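Local coordinates for uncharacterized protein YPL067C (Saccharomyces cerevisiae, PDB 5KCI) that is of unknown function but is probably a histidine-triad protein linked to amyloid toxicity, at residues A[34-47]-A[90-102]. Numbering follows the deposited sequence.
Sequences LKRSRQMTDKYHEH and RANDFPYNFEPGV
R36 and F94 join the segment leading into helix 38-51 to the loop between strands 87-91 and 102-109. Two hydrogen bonds cross the contact: R36 NE donates to F94 O (2.9 Å), close to the guanidinium plane, and N97 N donates to K35 O (2.9 Å). A water bridges S37 N and P95 O, while S37 OG N-caps the helix by accepting from M40 N.

The R36 guanidinium lies between two aromatic residues, with Y44 CD2 over one face and Y96 CE1 over the other, the latter ring turned almost perpendicular to it. K35 NZ sits over the Y96 face, 5.0 Å from the centroid, in a cation-pi contact; Y96 OH is hydrogen-bonded to N154 ND2.

Apolar contacts centre on F94. Y44 turns its edge to the F94 face in an offset edge-to-face pair and, with H47, completes an aromatic cluster; H47 CB meets F94 CZ at 3.5 Å. M40, with CG anti to its backbone N (chi1 -152°), bends its chain to set CE against F94 CD1.

With an alanine at R36, F94 O would probably lose this donor and a gap would open between Y44 and Y96. The chemistry implies a helix lead-in held to the loop through backbone carbonyls, with aromatic rings flanking the charge.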
ATOM      1  N   LEU A  34      -9.701  -8.793  -6.561  1.00 32.30           N
ATOM      2  CA  LEU A  34      -8.267  -8.599  -6.790  1.00 42.13           C
ATOM      3  C   LEU A  34      -7.580  -9.752  -6.080  1.00 50.10           C
ATOM      4  O   LEU A  34      -7.398  -9.733  -4.861  1.00 57.69           O
ATOM      5  CB  LEU A  34      -7.782  -7.250  -6.270  1.00 42.84           C
ATOM      6  CG  LEU A  34      -8.462  -5.992  -6.813  1.00 37.51           C
ATOM      7  CD1 LEU A  34      -7.996  -4.742  -6.062  1.00 38.82           C
ATOM      8  CD2 LEU A  34      -8.219  -5.846  -8.326  1.00 37.90           C
ATOM      9  N   LYS A  35      -7.264 -10.790  -6.838  1.00 53.99           N
ATOM     10  CA  LYS A  35      -6.785 -12.044  -6.288  1.00 57.22           C
ATOM     11  C   LYS A  35      -5.367 -12.307  -6.775  1.00 61.08           C
ATOM     12  O   LYS A  35      -4.904 -11.722  -7.764  1.00 42.16           O
ATOM     13  CB  LYS A  35      -7.705 -13.209  -6.678  1.00 63.86           C
ATOM     14  CG  LYS A  35      -8.204 -14.025  -5.488  1.00 83.90           C
ATOM     15  CD  LYS A  35      -7.105 -14.907  -4.882  1.00101.67           C
ATOM     16  CE  LYS A  35      -6.677 -14.484  -3.462  1.00110.41           C
ATOM     17  NZ  LYS A  35      -6.292 -13.047  -3.269  1.00116.33           N
ATOM     18  N   ARG A  36      -4.675 -13.170  -6.041  1.00 59.88           N
ATOM     19  CA  ARG A  36      -3.370 -13.642  -6.457  1.00 56.40           C
ATOM     20  C   ARG A  36      -3.523 -14.707  -7.531  1.00 54.21           C
ATOM     21  O   ARG A  36      -4.564 -15.351  -7.660  1.00 57.94           O
ATOM     22  CB  ARG A  36      -2.595 -14.224  -5.279  1.00 53.17           C
ATOM     23  CG  ARG A  36      -2.280 -13.236  -4.192  1.00 47.39           C
ATOM     24  CD  ARG A  36      -1.346 -13.824  -3.152  1.00 44.47           C
ATOM     25  NE  ARG A  36      -1.033 -12.853  -2.113  1.00 39.38           N
ATOM     26  CZ  ARG A  36      -1.782 -12.682  -1.029  1.00 50.25           C
ATOM     27  NH1 ARG A  36      -1.452 -11.776  -0.120  1.00 55.32           N
ATOM     28  NH2 ARG A  36      -2.882 -13.410  -0.867  1.00 53.80           N
ATOM     29  N   SER A  37      -2.472 -14.878  -8.316  1.00 54.85           N
ATOM     30  CA  SER A  37      -2.429 -16.005  -9.231  1.00 69.02           C
ATOM     31  C   SER A  37      -2.460 -17.310  -8.440  1.00 85.35           C
ATOM     32  O   SER A  37      -2.105 -17.357  -7.259  1.00 84.33           O
ATOM     33  CB  SER A  37      -1.172 -15.945 -10.098  1.00 65.24           C
ATOM     34  OG  SER A  37       0.001 -15.986  -9.307  1.00 66.57           O
ATOM     35  N   ARG A  38      -2.903 -18.380  -9.110  1.00101.43           N
ATOM     36  CA  ARG A  38      -2.876 -19.713  -8.508  1.00125.89           C
ATOM     37  C   ARG A  38      -1.510 -19.994  -7.884  1.00149.02           C
ATOM     38  O   ARG A  38      -1.405 -20.440  -6.732  1.00169.07           O
ATOM     39  CB  ARG A  38      -3.211 -20.768  -9.572  1.00132.03           C
ATOM     40  CG  ARG A  38      -4.407 -21.681  -9.257  1.00139.55           C
ATOM     41  CD  ARG A  38      -5.754 -21.070  -9.661  1.00141.18           C
ATOM     42  NE  ARG A  38      -6.860 -22.015  -9.483  1.00140.38           N
ATOM     43  CZ  ARG A  38      -8.144 -21.728  -9.689  1.00137.26           C
ATOM     44  NH1 ARG A  38      -8.510 -20.515 -10.084  1.00138.97           N
ATOM     45  NH2 ARG A  38      -9.071 -22.658  -9.498  1.00131.81           N
ATOM     46  N   GLN A  39      -0.447 -19.700  -8.631  1.00154.94           N
ATOM     47  CA  GLN A  39       0.908 -19.963  -8.161  1.00144.12           C
ATOM     48  C   GLN A  39       1.275 -19.058  -6.986  1.00134.64           C
ATOM     49  O   GLN A  39       1.728 -19.533  -5.933  1.00121.90           O
ATOM     50  CB  GLN A  39       1.875 -19.779  -9.326  1.00129.49           C
ATOM     51  CG  GLN A  39       3.314 -20.051  -9.004  1.00117.08           C
ATOM     52  CD  GLN A  39       4.150 -20.140 -10.257  1.00102.06           C
ATOM     53  OE1 GLN A  39       3.813 -20.877 -11.185  1.00 92.05           O
ATOM     54  NE2 GLN A  39       5.237 -19.376 -10.305  1.00100.38           N
ATOM     55  N   MET A  40       1.090 -17.744  -7.143  1.00126.29           N
ATOM     56  CA  MET A  40       1.356 -16.852  -6.021  1.00108.37           C
ATOM     57  C   MET A  40       0.502 -17.225  -4.821  1.00 94.81           C
ATOM     58  O   MET A  40       0.921 -17.018  -3.679  1.00 79.44           O
ATOM     59  CB  MET A  40       1.106 -15.396  -6.409  1.00 99.09           C
ATOM     60  CG  MET A  40       1.958 -14.401  -5.614  1.00 90.72           C
ATOM     61  SD  MET A  40       3.538 -14.023  -6.407  1.00 91.56           S
ATOM     62  CE  MET A  40       4.724 -14.282  -5.088  1.00 88.69           C
ATOM     63  N   THR A  41      -0.694 -17.774  -5.056  1.00 99.88           N
ATOM     64  CA  THR A  41      -1.504 -18.285  -3.953  1.00 99.60           C
ATOM     65  C   THR A  41      -0.812 -19.457  -3.269  1.00 97.97           C
ATOM     66  O   THR A  41      -0.898 -19.608  -2.045  1.00 89.53           O
ATOM     67  CB  THR A  41      -2.893 -18.693  -4.453  1.00106.01           C
ATOM     68  OG1 THR A  41      -3.564 -17.551  -5.004  1.00 91.32           O
ATOM     69  CG2 THR A  41      -3.737 -19.255  -3.323  1.00126.87           C
ATOM     70  N   ASP A  42      -0.107 -20.290  -4.045  1.00108.94           N
ATOM     71  CA  ASP A  42       0.663 -21.388  -3.458  1.00104.06           C
ATOM     72  C   ASP A  42       1.790 -20.866  -2.563  1.00 91.47           C
ATOM     73  O   ASP A  42       1.974 -21.332  -1.425  1.00 88.19           O
ATOM     74  CB  ASP A  42       1.229 -22.281  -4.570  1.00 94.41           C
ATOM     75  CG  ASP A  42       0.175 -23.183  -5.196  1.00 81.77           C
ATOM     76  OD1 ASP A  42      -0.825 -23.496  -4.515  1.00 80.90           O
ATOM     77  OD2 ASP A  42       0.352 -23.595  -6.368  1.00 79.03           O
ATOM     78  N   LYS A  43       2.562 -19.893  -3.063  1.00 73.99           N
ATOM     79  CA  LYS A  43       3.674 -19.360  -2.272  1.00 71.98           C
ATOM     80  C   LYS A  43       3.159 -18.659  -1.016  1.00 70.51           C
ATOM     81  O   LYS A  43       3.617 -18.925   0.109  1.00 52.43           O
ATOM     82  CB  LYS A  43       4.508 -18.405  -3.133  1.00 64.79           C
ATOM     83  CG  LYS A  43       4.872 -18.973  -4.515  1.00 70.74           C
ATOM     84  CD  LYS A  43       5.177 -20.484  -4.486  1.00 76.61           C
ATOM     85  CE  LYS A  43       6.335 -20.848  -3.567  1.00 74.12           C
ATOM     86  NZ  LYS A  43       6.364 -22.303  -3.271  1.00 74.98           N
ATOM     87  N   TYR A  44       2.170 -17.789  -1.183  1.00 73.68           N
ATOM     88  CA  TYR A  44       1.528 -17.182  -0.031  1.00 62.29           C
ATOM     89  C   TYR A  44       1.078 -18.236   0.970  1.00 67.98           C
ATOM     90  O   TYR A  44       1.180 -18.024   2.184  1.00 66.45           O
ATOM     91  CB  TYR A  44       0.342 -16.357  -0.486  1.00 57.75           C
ATOM     92  CG  TYR A  44      -0.274 -15.530   0.603  1.00 58.28           C
ATOM     93  CD1 TYR A  44      -1.548 -15.806   1.070  1.00 49.62           C
ATOM     94  CD2 TYR A  44       0.409 -14.450   1.148  1.00 62.32           C
ATOM     95  CE1 TYR A  44      -2.135 -15.019   2.068  1.00 51.12           C
ATOM     96  CE2 TYR A  44      -0.167 -13.657   2.149  1.00 60.22           C
ATOM     97  CZ  TYR A  44      -1.440 -13.942   2.591  1.00 51.35           C
ATOM     98  OH  TYR A  44      -2.010 -13.170   3.582  1.00 52.12           O
ATOM     99  N   HIS A  45       0.576 -19.378   0.486  1.00 76.53           N
ATOM    100  CA  HIS A  45       0.150 -20.440   1.398  1.00 88.01           C
ATOM    101  C   HIS A  45       1.323 -20.976   2.218  1.00 79.71           C
ATOM    102  O   HIS A  45       1.178 -21.239   3.424  1.00 72.32           O
ATOM    103  CB  HIS A  45      -0.525 -21.572   0.621  1.00103.88           C
ATOM    104  CG  HIS A  45      -1.411 -22.439   1.466  1.00112.07           C
ATOM    105  ND1 HIS A  45      -1.244 -23.803   1.569  1.00121.04           N
ATOM    106  CD2 HIS A  45      -2.474 -22.131   2.248  1.00107.00           C
ATOM    107  CE1 HIS A  45      -2.165 -24.300   2.376  1.00118.26           C
ATOM    108  NE2 HIS A  45      -2.923 -23.306   2.801  1.00115.39           N
ATOM    109  N   GLU A  46       2.497 -21.151   1.588  1.00 71.70           N
ATOM    110  CA  GLU A  46       3.654 -21.645   2.343  1.00 59.69           C
ATOM    111  C   GLU A  46       4.169 -20.611   3.353  1.00 63.36           C
ATOM    112  O   GLU A  46       4.597 -20.979   4.458  1.00 50.77           O
ATOM    113  CB  GLU A  46       4.767 -22.082   1.387  1.00 51.31           C
ATOM    114  CG  GLU A  46       5.593 -20.966   0.785  1.00 85.51           C
ATOM    115  CD  GLU A  46       6.550 -21.431  -0.315  1.00109.08           C
ATOM    116  OE1 GLU A  46       6.397 -22.567  -0.804  1.00123.95           O
ATOM    117  OE2 GLU A  46       7.442 -20.642  -0.712  1.00100.30           O
ATOM    118  N   HIS A  47       4.150 -19.317   2.995  1.00 72.10           N
ATOM    119  CA  HIS A  47       4.532 -18.268   3.945  1.00 58.41           C
ATOM    120  C   HIS A  47       3.568 -18.230   5.118  1.00 45.34           C
ATOM    121  O   HIS A  47       3.967 -17.967   6.265  1.00 48.74           O
ATOM    122  CB  HIS A  47       4.563 -16.922   3.217  1.00 55.57           C
ATOM    123  CG  HIS A  47       4.573 -15.706   4.109  1.00 47.13           C
ATOM    124  ND1 HIS A  47       5.726 -15.224   4.688  1.00 52.65           N
ATOM    125  CD2 HIS A  47       3.599 -14.820   4.426  1.00 48.45           C
ATOM    126  CE1 HIS A  47       5.457 -14.119   5.356  1.00 47.99           C
ATOM    127  NE2 HIS A  47       4.174 -13.841   5.204  1.00 45.99           N
ATOM    128  N   ARG A  90       6.757  -0.509   1.346  1.00 31.05           N
ATOM    129  CA  ARG A  90       7.461  -1.746   1.055  1.00 28.62           C
ATOM    130  C   ARG A  90       6.915  -2.351  -0.225  1.00 29.46           C
ATOM    131  O   ARG A  90       5.774  -2.093  -0.602  1.00 29.54           O
ATOM    132  CB  ARG A  90       7.298  -2.770   2.190  1.00 27.88           C
ATOM    133  CG  ARG A  90       7.867  -2.336   3.522  1.00 36.87           C
ATOM    134  CD  ARG A  90       9.366  -2.486   3.553  1.00 43.36           C
ATOM    135  NE  ARG A  90       9.958  -2.163   4.850  1.00 44.89           N
ATOM    136  CZ  ARG A  90      10.243  -0.934   5.269  1.00 50.36           C
ATOM    137  NH1 ARG A  90       9.981   0.112   4.508  1.00 50.32           N
ATOM    138  NH2 ARG A  90      10.784  -0.751   6.466  1.00 53.88           N
ATOM    139  N   ALA A  91       7.751  -3.112  -0.928  1.00 30.87           N
ATOM    140  CA  ALA A  91       7.238  -3.949  -2.002  1.00 29.26           C
ATOM    141  C   ALA A  91       6.441  -5.103  -1.404  1.00 38.19           C
ATOM    142  O   ALA A  91       6.833  -5.673  -0.386  1.00 35.91           O
ATOM    143  CB  ALA A  91       8.392  -4.478  -2.866  1.00 40.84           C
ATOM    144  N   ASN A  92       5.287  -5.411  -2.001  1.00 34.53           N
ATOM    145  CA  ASN A  92       4.512  -6.572  -1.569  1.00 34.06           C
ATOM    146  C   ASN A  92       5.265  -7.836  -1.960  1.00 39.87           C
ATOM    147  O   ASN A  92       5.584  -8.040  -3.137  1.00 31.60           O
ATOM    148  CB  ASN A  92       3.107  -6.578  -2.178  1.00 32.68           C
ATOM    149  CG  ASN A  92       2.175  -7.590  -1.495  1.00 30.43           C
ATOM    150  OD1 ASN A  92       2.602  -8.680  -1.099  1.00 31.01           O
ATOM    151  ND2 ASN A  92       0.901  -7.236  -1.363  1.00 38.65           N
ATOM    152  N   ASP A  93       5.550  -8.698  -0.971  1.00 48.09           N
ATOM    153  CA  ASP A  93       6.281  -9.932  -1.257  1.00 54.65           C
ATOM    154  C   ASP A  93       5.451 -10.928  -2.057  1.00 43.14           C
ATOM    155  O   ASP A  93       6.019 -11.799  -2.730  1.00 38.88           O
ATOM    156  CB  ASP A  93       6.743 -10.600   0.050  1.00 51.55           C
ATOM    157  CG  ASP A  93       7.943  -9.908   0.672  1.00 50.47           C
ATOM    158  OD1 ASP A  93       8.798  -9.401  -0.084  1.00 52.46           O
ATOM    159  OD2 ASP A  93       8.024  -9.873   1.922  1.00 56.15           O
ATOM    160  N   PHE A  94       4.130 -10.832  -1.982  1.00 41.95           N
ATOM    161  CA  PHE A  94       3.220 -11.795  -2.588  1.00 37.86           C
ATOM    162  C   PHE A  94       2.175 -11.018  -3.362  1.00 35.80           C
ATOM    163  O   PHE A  94       0.989 -11.014  -3.027  1.00 36.37           O
ATOM    164  CB  PHE A  94       2.618 -12.707  -1.517  1.00 38.87           C
ATOM    165  CG  PHE A  94       3.667 -13.473  -0.751  1.00 45.82           C
ATOM    166  CD1 PHE A  94       4.242 -14.619  -1.284  1.00 51.16           C
ATOM    167  CD2 PHE A  94       4.113 -13.019   0.475  1.00 45.81           C
ATOM    168  CE1 PHE A  94       5.217 -15.312  -0.593  1.00 51.62           C
ATOM    169  CE2 PHE A  94       5.096 -13.706   1.172  1.00 45.62           C
ATOM    170  CZ  PHE A  94       5.641 -14.851   0.643  1.00 51.25           C
ATOM    171  N   PRO A  95       2.593 -10.353  -4.439  1.00 32.81           N
ATOM    172  CA  PRO A  95       1.688  -9.426  -5.119  1.00 30.25           C
ATOM    173  C   PRO A  95       0.478 -10.135  -5.699  1.00 25.29           C
ATOM    174  O   PRO A  95       0.521 -11.326  -6.029  1.00 35.63           O
ATOM    175  CB  PRO A  95       2.543  -8.830  -6.240  1.00 34.22           C
ATOM    176  CG  PRO A  95       3.907  -9.411  -6.131  1.00 35.41           C
ATOM    177  CD  PRO A  95       3.909 -10.475  -5.084  1.00 34.82           C
ATOM    178  N   TYR A  96      -0.569  -9.343  -5.938  1.00 27.66           N
ATOM    179  CA  TYR A  96      -1.748  -9.848  -6.616  1.00 31.76           C
ATOM    180  C   TYR A  96      -1.490  -9.959  -8.120  1.00 32.90           C
ATOM    181  O   TYR A  96      -0.465  -9.512  -8.636  1.00 34.18           O
ATOM    182  CB  TYR A  96      -2.942  -8.952  -6.370  1.00 26.79           C
ATOM    183  CG  TYR A  96      -3.384  -8.845  -4.899  1.00 24.23           C
ATOM    184  CD1 TYR A  96      -2.786  -9.610  -3.914  1.00 27.31           C
ATOM    185  CD2 TYR A  96      -4.387  -7.965  -4.540  1.00 31.06           C
ATOM    186  CE1 TYR A  96      -3.221  -9.487  -2.547  1.00 31.11           C
ATOM    187  CE2 TYR A  96      -4.803  -7.831  -3.216  1.00 29.97           C
ATOM    188  CZ  TYR A  96      -4.228  -8.598  -2.242  1.00 34.62           C
ATOM    189  OH  TYR A  96      -4.673  -8.445  -0.946  1.00 34.24           O
ATOM    190  N   ASN A  97      -2.468 -10.513  -8.827  1.00 31.49           N
ATOM    191  CA  ASN A  97      -2.267 -10.938 -10.218  1.00 35.53           C
ATOM    192  C   ASN A  97      -2.699  -9.814 -11.136  1.00 32.94           C
ATOM    193  O   ASN A  97      -3.868  -9.692 -11.506  1.00 34.66           O
ATOM    194  CB  ASN A  97      -3.045 -12.208 -10.508  1.00 38.08           C
ATOM    195  CG  ASN A  97      -2.707 -12.789 -11.863  1.00 47.37           C
ATOM    196  OD1 ASN A  97      -1.646 -12.515 -12.419  1.00 48.42           O
ATOM    197  ND2 ASN A  97      -3.604 -13.609 -12.386  1.00 45.05           N
ATOM    198  N   PHE A  98      -1.728  -8.992 -11.522  1.00 31.19           N
ATOM    199  CA  PHE A  98      -1.928  -7.823 -12.356  1.00 28.97           C
ATOM    200  C   PHE A  98      -1.135  -7.985 -13.654  1.00 33.73           C
ATOM    201  O   PHE A  98      -0.239  -8.821 -13.755  1.00 37.96           O
ATOM    202  CB  PHE A  98      -1.467  -6.570 -11.621  1.00 33.38           C
ATOM    203  CG  PHE A  98      -2.194  -6.318 -10.344  1.00 30.26           C
ATOM    204  CD1 PHE A  98      -3.567  -6.382 -10.304  1.00 34.09           C
ATOM    205  CD2 PHE A  98      -1.500  -5.987  -9.198  1.00 26.10           C
ATOM    206  CE1 PHE A  98      -4.252  -6.136  -9.130  1.00 38.60           C
ATOM    207  CE2 PHE A  98      -2.179  -5.740  -8.016  1.00 26.52           C
ATOM    208  CZ  PHE A  98      -3.552  -5.803  -7.991  1.00 27.35           C
ATOM    209  N   GLU A  99      -1.439  -7.149 -14.641  1.00 34.93           N
ATOM    210  CA  GLU A  99      -0.737  -7.279 -15.911  1.00 35.22           C
ATOM    211  C   GLU A  99       0.719  -6.835 -15.747  1.00 35.65           C
ATOM    212  O   GLU A  99       1.052  -6.076 -14.833  1.00 32.52           O
ATOM    213  CB  GLU A  99      -1.445  -6.476 -16.996  1.00 37.15           C
ATOM    214  CG  GLU A  99      -1.438  -4.947 -16.830  1.00 32.97           C
ATOM    215  CD  GLU A  99      -1.914  -4.221 -18.064  1.00 39.49           C
ATOM    216  OE1 GLU A  99      -1.404  -4.526 -19.168  1.00 36.90           O
ATOM    217  OE2 GLU A  99      -2.777  -3.323 -17.945  1.00 30.25           O
ATOM    218  N   PRO A 100       1.613  -7.291 -16.626  1.00 38.77           N
ATOM    219  CA  PRO A 100       3.002  -6.843 -16.541  1.00 37.71           C
ATOM    220  C   PRO A 100       3.065  -5.328 -16.473  1.00 31.35           C
ATOM    221  O   PRO A 100       2.307  -4.627 -17.146  1.00 33.08           O
ATOM    222  CB  PRO A 100       3.632  -7.371 -17.839  1.00 49.54           C
ATOM    223  CG  PRO A 100       2.800  -8.502 -18.228  1.00 45.03           C
ATOM    224  CD  PRO A 100       1.397  -8.181 -17.782  1.00 36.94           C
ATOM    225  N   GLY A 101       3.953  -4.827 -15.634  1.00 28.00           N
ATOM    226  CA  GLY A 101       4.170  -3.408 -15.503  1.00 32.33           C
ATOM    227  C   GLY A 101       3.495  -2.812 -14.292  1.00 31.68           C
ATOM    228  O   GLY A 101       3.889  -1.727 -13.844  1.00 30.73           O
ATOM    229  N   VAL A 102       2.508  -3.516 -13.739  1.00 26.78           N
ATOM    230  CA  VAL A 102       1.866  -3.082 -12.497  1.00 23.88           C
ATOM    231  C   VAL A 102       2.686  -3.554 -11.307  1.00 26.79           C
ATOM    232  O   VAL A 102       2.903  -4.756 -11.112  1.00 30.52           O
ATOM    233  CB  VAL A 102       0.428  -3.597 -12.415  1.00 26.06           C
ATOM    234  CG1 VAL A 102      -0.197  -3.166 -11.068  1.00 27.72           C
ATOM    235  CG2 VAL A 102      -0.393  -3.046 -13.573  1.00 25.67           C
TER
HETATM  236  O   HOH W   1       1.424 -10.248   0.650  1.00 44.83           O
HETATM  237  O   HOH W   2      -0.229 -13.010  -8.166  1.00 33.34           O